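AxyAgu115A (PDB 6NPS) acts as a family GH115 alpha-glucuronidase, a glycoside hydrolase that probably releases glucuronic acid side groups from glucuronoxylan-type hemicelluloses. Local coordinates at residues Phe173-Glu178 and Glu196-Val201; Gly210-Pro215 and Leu446-Val451; Val240-Ser245 and Leu251-Glu256. The protein carries 3 engineered substitutions. All coordinates share one frame; numbering follows the deposited sequence.

Contact 1: Phe173-Glu178 and Glu196-Val201; sequences FFINDE and EMYDHV
Ile175 and Val201 reach toward each other tip to tip, the CD1 methyl of Ile175 standing 3.8 Å from CG1 of Val201. All the direct meetings between 173-178 and 196-201 are apolar, and this same Val201 methyl takes part in two of them: beside Ile175 it also lies against the far end of the Phe173 ring, 4.1 Å from CZ and about as far from CE1, approaching at a slant. The rotation of Val201 explains this double use, because with CG1 opposite the backbone N (chi1 172°) that branch is the one directed at the strand. Ile175 makes a second contact through the same terminal methyl, which comes within 4.0 Å of CE1 of Tyr198; here the two side chains slide past each other in opposite directions. Within 173-178, CG1 of Ile175 lies at the edge of the Phe173 ring and in its plane, so aliphatic chain and ring present themselves to the helix side by side. On the helix, the Met197 methyl CE rests over one face of the Tyr198 ring, 4.0 Å above its plane and toward the rim.

The polar end of Tyr198 is bound elsewhere: its hydroxyl is hydrogen-bonded to the backbone N of Ala216, fixing the far end of the ring that Ile175 touches, while Phe222 meets this ring edge-to-face.

The contact belongs to a beta-alpha-beta crossover of the TIM-type barrel: helix 195-207 packs on strand 170-174 before the chain enters the adjacent parallel strand 212-214. Leu213 of that strand touches both Phe173 and Val201, and Phe182 of helix 181-190 packs on both Ile175 and Met197.

Contact 2: Gly210-Pro215 and Leu446-Val451; sequences GNYLWP and LWIVNV
The CD1 methyl of Ile448 sits over one face of the Trp214 indole, 3.3 Å from the centroid of the five-membered ring and only 5° off its normal, a close CH-pi contact. At the edge of the same indole, NE1 donates a hydrogen bond to the hydroxyl oxygen of Tyr212, 2.9 Å away; the bond is nearly straight (164°) and its acceptor lies in the indole plane. These groups lie inside the parallel barrel of the GH115 domain, a TIM-type fold, where strands 212-214 and 446-450 lie to either side of strand 170-174. Their axes come no closer than 8.3 Å, so side chains bridge the gap above the intervening strand. Phe174 from that strand meets Trp214 edge-to-face, and the Tyr408 ring also touches the indole.

Ile448 owes its reach to an extended chain: CG1 is opposite the backbone N (chi1 -178°) and CD1 continues outward to the indole. The same methyl is 3.7 Å from CE1 of Tyr212, thereby wedging against both aromatic residues. Leu446, two residues earlier on the same side of its strand, adds its CD1 methyl, 3.6 Å from CE1 of Tyr212 and also near CZ; both aliphatic chains run roughly perpendicular to the tyrosine side chain. A phenylalanine in place of Tyr212 would probably leave the buried indole N-H of Trp214 without its acceptor, and the indole less firmly fixed in its rotation over Ile448. As modelled, the hydrogen bond and the methyl constrain Trp214 together, one from its edge and the other from a face. The other branch of Ile448 makes a looser approach to the six-membered part of the indole, with CG2 4.2 Å from CZ2 of Trp214.

Contact 3: Val240-Ser245 and Leu251-Glu256; sequences VIMGAS and LRYGEE
From its place in the loop 251-256, Tyr253 extends its ring to the end of strand 241-242 and grips the carbonyl of Gly243. At CB the side chain turns so that CG stands opposite the carbonyl carbon (chi1 -69°), and the ring then runs out along 240-245. CE1 is the first atom to touch: it lies 3.8 Å from CB of Ala244, whose methyl points toward the loop, and 3.4 Å from O of Gly243. That oxygen stays at the ring edge, near the ring plane, and CZ passes it next. The tip then closes the contact, as OH of Tyr253 donates a hydrogen bond of 2.9 Å to O of Gly243. The donor comes from above the carbonyl plane, 43° out of it, rather than on a lone pair. On Met242, whose chain is bent and crosses the tyrosine at about a right angle, CE approaches OH of Tyr253 to 3.8 Å.

The backbone at the root of this side chain is held as well. N of Tyr253 donates to OE2 of Glu256 at 2.9 Å, while OE1 of Glu256 forms a salt bridge with NH1 of Arg252 at 2.8 Å, the carboxylate oxygen lying close to the guanidinium plane. Asn223 gives OE2 a second partner, so both carboxylate oxygens are engaged and the loop is tied at the root of the ring.

Such folding back of a beta-alpha loop over the C-terminal end of the strand it follows is in keeping with a TIM-type barrel, whose loops at this end commonly surround the active site.

The three contacts converge on neighbouring strands of one barrel, with strand 170-174 between 446-450 and 212-214, and 241-242 beyond. Contacts 1 and 2, centres 10 Å apart, are joined by probable hydrogen bonds from Phe174 N to Val449 O and from Trp214 N to Phe173 O, each 3.0 Å. Contact 1 lies on the helix-facing side of the sheet and contact 2 inside it. Contacts 2 and 3, centres 12 Å apart, are linked by Gly243 N and Leu213 O at 2.8 Å, while contacts 1 and 3 do not touch. A glycerol, probably from the crystallisation liquor, lies about 5 Å from the Trp214 side chain and may mark a pocket beside contact 2.

Contact 1: Phe173-Glu178 and Glu196-Val201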
loop_
_atom_site.group_PDB
_atom_site.type_symbol
_atom_site.label_atom_id
_atom_site.label_comp_id
_atom_site.label_asym_id
_atom_site.label_seq_id
_atom_site.Cartn_x
_atom_site.Cartn_y
_atom_site.Cartn_z
ATOM N N PHE A 173 26.406 -30.237 18.866
ATOM C CA PHE A 173 25.582 -29.558 17.899
ATOM C C PHE A 173 25.024 -30.532 16.851
ATOM O O PHE A 173 25.411 -31.702 16.747
ATOM C CB PHE A 173 26.364 -28.401 17.240
ATOM C CG PHE A 173 27.639 -28.838 16.488
ATOM C CD1 PHE A 173 27.568 -29.353 15.171
ATOM C CD2 PHE A 173 28.892 -28.694 17.077
ATOM C CE1 PHE A 173 28.729 -29.724 14.474
ATOM C CE2 PHE A 173 30.076 -29.053 16.387
ATOM C CZ PHE A 173 29.995 -29.573 15.077
ATOM N N PHE A 174 24.110 -29.979 16.068
ATOM C CA PHE A 174 23.291 -30.669 15.068
ATOM C C PHE A 174 23.521 -29.929 13.757
ATOM O O PHE A 174 23.215 -28.728 13.663
ATOM C CB PHE A 174 21.814 -30.577 15.483
ATOM C CG PHE A 174 20.819 -31.104 14.479
ATOM C CD1 PHE A 174 21.159 -32.104 13.570
ATOM C CD2 PHE A 174 19.507 -30.620 14.497
ATOM C CE1 PHE A 174 20.222 -32.587 12.665
ATOM C CE2 PHE A 174 18.552 -31.109 13.606
ATOM C CZ PHE A 174 18.918 -32.100 12.685
ATOM N N ILE A 175 24.133 -30.600 12.790
ATOM C CA ILE A 175 24.184 -30.095 11.423
ATOM C C ILE A 175 22.812 -30.313 10.790
ATOM O O ILE A 175 22.427 -31.455 10.539
ATOM C CB ILE A 175 25.270 -30.818 10.624
ATOM C CG1 ILE A 175 26.607 -30.724 11.344
ATOM C CG2 ILE A 175 25.324 -30.302 9.158
ATOM C CD1 ILE A 175 27.552 -31.834 10.877
ATOM N N ASN A 176 22.076 -29.237 10.507
ATOM C CA ASN A 176 20.707 -29.372 10.024
ATOM C C ASN A 176 20.454 -28.347 8.923
ATOM O O ASN A 176 21.329 -27.557 8.571
ATOM C CB ASN A 176 19.695 -29.202 11.165
ATOM C CG ASN A 176 18.242 -29.556 10.754
ATOM O OD1 ASN A 176 17.285 -28.908 11.193
ATOM N ND2 ASN A 176 18.086 -30.588 9.915
ATOM N N ASP A 177 19.244 -28.367 8.365
ATOM C CA ASP A 177 18.848 -27.393 7.353
ATOM C C ASP A 177 19.942 -27.262 6.292
ATOM O O ASP A 177 20.334 -26.162 5.894
ATOM C CB ASP A 177 18.536 -26.042 8.016
ATOM C CG ASP A 177 17.842 -26.191 9.376
ATOM O OD1 ASP A 177 16.744 -26.786 9.418
ATOM O OD2 ASP A 177 18.377 -25.720 10.404
ATOM N N GLU A 178 20.475 -28.412 5.869
ATOM C CA GLU A 178 21.785 -28.416 5.235
ATOM C C GLU A 178 21.722 -28.278 3.717
ATOM O O GLU A 178 22.772 -28.282 3.067
ATOM C CB GLU A 178 22.582 -29.670 5.653
ATOM C CG GLU A 178 22.069 -31.020 5.097
ATOM C CD GLU A 178 21.180 -31.742 6.104
ATOM O OE1 GLU A 178 20.673 -31.084 7.054
ATOM O OE2 GLU A 178 20.961 -32.947 5.940
ATOM N N GLU A 196 35.735 -38.310 4.979
ATOM C CA GLU A 196 36.704 -37.246 4.720
ATOM C C GLU A 196 36.158 -35.906 5.183
ATOM O O GLU A 196 36.858 -35.119 5.841
ATOM C CB GLU A 196 37.040 -37.200 3.229
ATOM C CG GLU A 196 38.026 -38.285 2.747
ATOM C CD GLU A 196 37.719 -39.696 3.283
ATOM O OE1 GLU A 196 36.619 -40.234 3.012
ATOM O OE2 GLU A 196 38.584 -40.263 3.986
ATOM N N MET A 197 34.900 -35.637 4.858
ATOM C CA MET A 197 34.260 -34.428 5.339
ATOM C C MET A 197 34.082 -34.465 6.857
ATOM O O MET A 197 34.434 -33.502 7.550
ATOM C CB MET A 197 32.932 -34.246 4.610
ATOM C CG MET A 197 32.227 -32.935 4.940
ATOM S SD MET A 197 31.139 -33.205 6.347
ATOM C CE MET A 197 29.656 -33.759 5.501
ATOM N N TYR A 198 33.600 -35.599 7.406
ATOM C CA TYR A 198 33.242 -35.623 8.821
ATOM C C TYR A 198 34.455 -35.524 9.724
ATOM O O TYR A 198 34.309 -35.130 10.883
ATOM C CB TYR A 198 32.436 -36.895 9.187
ATOM C CG TYR A 198 30.934 -36.603 9.059
ATOM C CD1 TYR A 198 30.306 -35.731 9.951
ATOM C CD2 TYR A 198 30.184 -37.164 8.048
ATOM C CE1 TYR A 198 28.965 -35.414 9.834
ATOM C CE2 TYR A 198 28.827 -36.882 7.915
ATOM C CZ TYR A 198 28.224 -35.992 8.815
ATOM O OH TYR A 198 26.892 -35.692 8.714
ATOM N N ASP A 199 35.636 -35.895 9.230
ATOM C CA ASP A 199 36.846 -35.724 10.025
ATOM C C ASP A 199 37.020 -34.258 10.441
ATOM O O ASP A 199 37.365 -33.973 11.591
ATOM C CB ASP A 199 38.049 -36.251 9.240
ATOM C CG ASP A 199 39.297 -36.355 10.093
ATOM O OD1 ASP A 199 40.295 -35.673 9.762
ATOM O OD2 ASP A 199 39.285 -37.099 11.095
ATOM N N HIS A 200 36.713 -33.313 9.549
ATOM C CA HIS A 200 36.786 -31.886 9.916
ATOM C C HIS A 200 35.710 -31.478 10.931
ATOM O O HIS A 200 35.945 -30.623 11.809
ATOM C CB HIS A 200 36.656 -31.030 8.664
ATOM C CG HIS A 200 37.712 -31.306 7.638
ATOM N ND1 HIS A 200 38.949 -30.691 7.659
ATOM C CD2 HIS A 200 37.716 -32.125 6.559
ATOM C CE1 HIS A 200 39.669 -31.123 6.639
ATOM N NE2 HIS A 200 38.945 -31.996 5.957
ATOM N N VAL A 201 34.500 -32.018 10.779
ATOM C CA VAL A 201 33.429 -31.788 11.748
ATOM C C VAL A 201 33.831 -32.332 13.117
ATOM O O VAL A 201 33.651 -31.670 14.147
ATOM C CB VAL A 201 32.122 -32.446 11.254
ATOM C CG1 VAL A 201 31.034 -32.398 12.321
ATOM C CG2 VAL A 201 31.664 -31.780 9.997
#

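Contact 2: Gly210-Pro215 and Leu446-Val451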
loop_
_atom_site.group_PDB
_atom_site.type_symbol
_atom_site.label_atom_id
_atom_site.label_comp_id
_atom_site.label_asym_id
_atom_site.label_seq_id
_atom_site.Cartn_x
_atom_site.Cartn_y
_atom_site.Cartn_z
ATOM N N GLY A 210 33.448 -30.160 22.797
ATOM C CA GLY A 210 32.196 -30.875 22.704
ATOM C C GLY A 210 32.456 -32.388 22.640
ATOM O O GLY A 210 33.596 -32.872 22.482
ATOM N N ASN A 211 31.371 -33.170 22.798
ATOM C CA ASN A 211 31.520 -34.619 22.715
ATOM C C ASN A 211 30.335 -35.310 22.039
ATOM O O ASN A 211 30.327 -36.543 21.981
ATOM C CB ASN A 211 31.752 -35.256 24.132
ATOM C CG ASN A 211 30.569 -35.025 25.103
ATOM O OD1 ASN A 211 29.539 -34.481 24.717
ATOM N ND2 ASN A 211 30.719 -35.458 26.368
ATOM N N TYR A 212 29.368 -34.577 21.482
ATOM C CA TYR A 212 28.110 -35.173 21.045
ATOM C C TYR A 212 27.677 -34.516 19.739
ATOM O O TYR A 212 27.783 -33.300 19.607
ATOM C CB TYR A 212 27.042 -34.972 22.136
ATOM C CG TYR A 212 25.629 -35.536 21.896
ATOM C CD1 TYR A 212 24.521 -34.699 21.944
ATOM C CD2 TYR A 212 25.411 -36.916 21.730
ATOM C CE1 TYR A 212 23.249 -35.175 21.781
ATOM C CE2 TYR A 212 24.105 -37.405 21.538
ATOM C CZ TYR A 212 23.042 -36.538 21.598
ATOM O OH TYR A 212 21.756 -36.991 21.425
ATOM N N LEU A 213 27.187 -35.308 18.785
ATOM C CA LEU A 213 26.843 -34.789 17.458
ATOM C C LEU A 213 25.546 -35.419 16.945
ATOM O O LEU A 213 25.370 -36.638 17.066
ATOM C CB LEU A 213 27.993 -35.099 16.474
ATOM C CG LEU A 213 27.799 -34.721 15.004
ATOM C CD1 LEU A 213 27.857 -33.207 14.828
ATOM C CD2 LEU A 213 28.879 -35.394 14.167
ATOM N N TRP A 214 24.648 -34.592 16.383
ATOM C CA TRP A 214 23.632 -35.070 15.460
ATOM C C TRP A 214 24.103 -34.757 14.045
ATOM O O TRP A 214 24.316 -33.574 13.707
ATOM C CB TRP A 214 22.267 -34.418 15.694
ATOM C CG TRP A 214 21.553 -34.704 17.001
ATOM C CD1 TRP A 214 21.959 -35.540 18.023
ATOM C CD2 TRP A 214 20.315 -34.121 17.419
ATOM N NE1 TRP A 214 21.042 -35.480 19.056
ATOM C CE2 TRP A 214 20.031 -34.624 18.709
ATOM C CE3 TRP A 214 19.426 -33.187 16.834
ATOM C CZ2 TRP A 214 18.897 -34.230 19.435
ATOM C CZ3 TRP A 214 18.315 -32.786 17.554
ATOM C CH2 TRP A 214 18.061 -33.303 18.849
ATOM N N PRO A 215 24.266 -35.754 13.197
ATOM C CA PRO A 215 24.803 -35.517 11.854
ATOM C C PRO A 215 23.732 -35.042 10.892
ATOM O O PRO A 215 22.535 -34.986 11.201
ATOM C CB PRO A 215 25.313 -36.892 11.441
ATOM C CG PRO A 215 24.336 -37.830 12.105
ATOM C CD PRO A 215 23.968 -37.183 13.432
ATOM N N LEU A 446 22.463 -32.824 29.082
ATOM C CA LEU A 446 22.734 -32.809 27.654
ATOM C C LEU A 446 22.353 -31.447 27.100
ATOM O O LEU A 446 21.263 -30.953 27.392
ATOM C CB LEU A 446 21.933 -33.936 26.958
ATOM C CG LEU A 446 22.156 -34.117 25.459
ATOM C CD1 LEU A 446 21.886 -35.591 25.045
ATOM C CD2 LEU A 446 21.207 -33.231 24.696
ATOM N N TRP A 447 23.232 -30.850 26.289
ATOM C CA TRP A 447 22.943 -29.589 25.621
ATOM C C TRP A 447 23.332 -29.754 24.166
ATOM O O TRP A 447 24.498 -30.046 23.870
ATOM C CB TRP A 447 23.756 -28.393 26.176
ATOM C CG TRP A 447 23.343 -27.752 27.459
ATOM C CD1 TRP A 447 22.452 -28.228 28.398
ATOM C CD2 TRP A 447 23.849 -26.513 27.975
ATOM N NE1 TRP A 447 22.368 -27.344 29.446
ATOM C CE2 TRP A 447 23.226 -26.289 29.217
ATOM C CE3 TRP A 447 24.776 -25.569 27.503
ATOM C CZ2 TRP A 447 23.493 -25.165 29.990
ATOM C CZ3 TRP A 447 25.036 -24.429 28.292
ATOM C CH2 TRP A 447 24.404 -24.265 29.525
ATOM N N ILE A 448 22.403 -29.509 23.250
ATOM C CA ILE A 448 22.772 -29.561 21.843
ATOM C C ILE A 448 22.133 -28.367 21.121
ATOM O O ILE A 448 21.008 -27.967 21.437
ATOM C CB ILE A 448 22.353 -30.923 21.245
ATOM C CG1 ILE A 448 22.776 -31.016 19.768
ATOM C CG2 ILE A 448 20.837 -31.171 21.463
ATOM C CD1 ILE A 448 22.888 -32.477 19.226
ATOM N N VAL A 449 22.851 -27.773 20.168
ATOM C CA VAL A 449 22.312 -26.620 19.442
ATOM C C VAL A 449 22.244 -26.928 17.956
ATOM O O VAL A 449 23.167 -27.499 17.385
ATOM C CB VAL A 449 23.108 -25.320 19.741
ATOM C CG1 VAL A 449 24.649 -25.515 19.509
ATOM C CG2 VAL A 449 22.595 -24.144 18.868
ATOM N N ASN A 450 21.127 -26.552 17.327
ATOM C CA ASN A 450 21.017 -26.607 15.877
ATOM C C ASN A 450 21.815 -25.468 15.248
ATOM O O ASN A 450 21.479 -24.285 15.443
ATOM C CB ASN A 450 19.537 -26.510 15.467
ATOM C CG ASN A 450 19.308 -26.708 13.974
ATOM O OD1 ASN A 450 20.157 -26.388 13.122
ATOM N ND2 ASN A 450 18.137 -27.260 13.642
ATOM N N VAL A 451 22.853 -25.809 14.478
ATOM C CA VAL A 451 23.733 -24.786 13.897
ATOM C C VAL A 451 23.595 -24.724 12.387
ATOM O O VAL A 451 24.467 -24.168 11.731
ATOM C CB VAL A 451 25.216 -24.992 14.259
ATOM C CG1 VAL A 451 25.499 -24.742 15.731
ATOM C CG2 VAL A 451 25.670 -26.395 13.776
#

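Contact 3: Val240-Ser245 and Leu251-Glu256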
loop_
_atom_site.group_PDB
_atom_site.type_symbol
_atom_site.label_atom_id
_atom_site.label_comp_id
_atom_site.label_asym_id
_atom_site.label_seq_id
_atom_site.Cartn_x
_atom_site.Cartn_y
_atom_site.Cartn_z
ATOM N N VAL A 240 33.700 -39.246 19.574
ATOM C CA VAL A 240 32.535 -38.402 19.328
ATOM C C VAL A 240 31.296 -39.278 19.511
ATOM O O VAL A 240 31.093 -40.235 18.765
ATOM C CB VAL A 240 32.580 -37.778 17.931
ATOM C CG1 VAL A 240 31.253 -37.041 17.604
ATOM C CG2 VAL A 240 33.788 -36.847 17.820
ATOM N N ILE A 241 30.477 -38.961 20.513
ATOM C CA ILE A 241 29.273 -39.729 20.825
ATOM C C ILE A 241 28.205 -39.349 19.807
ATOM O O ILE A 241 27.859 -38.170 19.667
ATOM C CB ILE A 241 28.791 -39.430 22.254
ATOM C CG1 ILE A 241 29.925 -39.604 23.290
ATOM C CG2 ILE A 241 27.619 -40.262 22.629
ATOM C CD1 ILE A 241 29.616 -38.902 24.624
ATOM N N MET A 242 27.680 -40.325 19.089
ATOM C CA MET A 242 26.698 -39.986 18.063
ATOM C C MET A 242 25.304 -39.942 18.677
ATOM O O MET A 242 24.983 -40.703 19.589
ATOM C CB MET A 242 26.752 -40.992 16.904
ATOM C CG MET A 242 28.051 -40.917 16.065
ATOM S SD MET A 242 28.446 -39.198 15.538
ATOM C CE MET A 242 26.950 -38.827 14.573
ATOM N N GLY A 243 24.471 -39.029 18.184
ATOM C CA GLY A 243 23.062 -39.102 18.542
ATOM C C GLY A 243 22.174 -38.874 17.337
ATOM O O GLY A 243 22.633 -38.811 16.189
ATOM N N ALA A 244 20.889 -38.682 17.604
ATOM C CA ALA A 244 19.941 -38.547 16.521
ATOM C C ALA A 244 18.815 -37.647 16.971
ATOM O O ALA A 244 18.504 -37.551 18.165
ATOM C CB ALA A 244 19.391 -39.937 16.083
ATOM N N SER A 245 18.180 -36.998 16.000
ATOM C CA SER A 245 17.151 -36.046 16.334
ATOM C C SER A 245 15.915 -36.764 16.863
ATOM O O SER A 245 15.804 -37.998 16.861
ATOM C CB SER A 245 16.817 -35.174 15.126
ATOM O OG SER A 245 15.989 -35.885 14.208
ATOM N N LEU A 251 18.718 -45.674 16.580
ATOM C CA LEU A 251 19.955 -45.600 15.784
ATOM C C LEU A 251 19.691 -45.676 14.278
ATOM O O LEU A 251 20.548 -46.114 13.494
ATOM C CB LEU A 251 20.961 -46.670 16.223
ATOM C CG LEU A 251 21.289 -46.649 17.723
ATOM C CD1 LEU A 251 22.244 -47.807 18.083
ATOM C CD2 LEU A 251 21.886 -45.260 18.169
ATOM N N ARG A 252 18.505 -45.230 13.876
ATOM C CA ARG A 252 18.071 -45.186 12.483
ATOM C C ARG A 252 17.923 -43.727 12.076
ATOM O O ARG A 252 16.999 -43.053 12.554
ATOM C CB ARG A 252 16.732 -45.897 12.336
ATOM C CG ARG A 252 16.873 -47.420 12.499
ATOM C CD ARG A 252 17.682 -48.000 11.360
ATOM N NE ARG A 252 17.317 -49.398 11.152
ATOM C CZ ARG A 252 17.860 -50.200 10.236
ATOM N NH1 ARG A 252 18.812 -49.757 9.416
ATOM N NH2 ARG A 252 17.444 -51.463 10.142
ATOM N N TYR A 253 18.767 -43.245 11.156
ATOM C CA TYR A 253 18.570 -41.857 10.721
ATOM C C TYR A 253 17.405 -41.759 9.741
ATOM O O TYR A 253 16.982 -42.753 9.153
ATOM C CB TYR A 253 19.846 -41.294 10.105
ATOM C CG TYR A 253 20.889 -41.125 11.199
ATOM C CD1 TYR A 253 20.852 -40.020 12.053
ATOM C CD2 TYR A 253 21.850 -42.122 11.426
ATOM C CE1 TYR A 253 21.770 -39.888 13.089
ATOM C CE2 TYR A 253 22.766 -41.987 12.443
ATOM C CZ TYR A 253 22.723 -40.856 13.268
ATOM O OH TYR A 253 23.623 -40.717 14.301
ATOM N N GLY A 254 16.940 -40.517 9.522
ATOM C CA GLY A 254 15.623 -40.291 8.953
ATOM C C GLY A 254 15.438 -40.815 7.543
ATOM O O GLY A 254 14.308 -41.097 7.131
ATOM N N GLU A 255 16.518 -40.949 6.773
ATOM C CA GLU A 255 16.363 -41.418 5.395
ATOM C C GLU A 255 16.496 -42.944 5.252
ATOM O O GLU A 255 16.217 -43.480 4.162
ATOM C CB GLU A 255 17.388 -40.730 4.486
ATOM C CG GLU A 255 17.159 -39.225 4.312
ATOM C CD GLU A 255 16.026 -38.912 3.346
ATOM O OE1 GLU A 255 14.850 -38.815 3.778
ATOM O OE2 GLU A 255 16.321 -38.767 2.141
ATOM N N GLU A 256 16.909 -43.659 6.310
ATOM C CA GLU A 256 17.138 -45.102 6.178
ATOM C C GLU A 256 15.876 -45.828 5.746
ATOM O O GLU A 256 15.919 -46.666 4.837
ATOM C CB GLU A 256 17.677 -45.692 7.486
ATOM C CG GLU A 256 19.086 -45.157 7.825
ATOM C CD GLU A 256 19.822 -45.939 8.929
ATOM O OE1 GLU A 256 19.841 -47.197 8.884
ATOM O OE2 GLU A 256 20.410 -45.272 9.832
#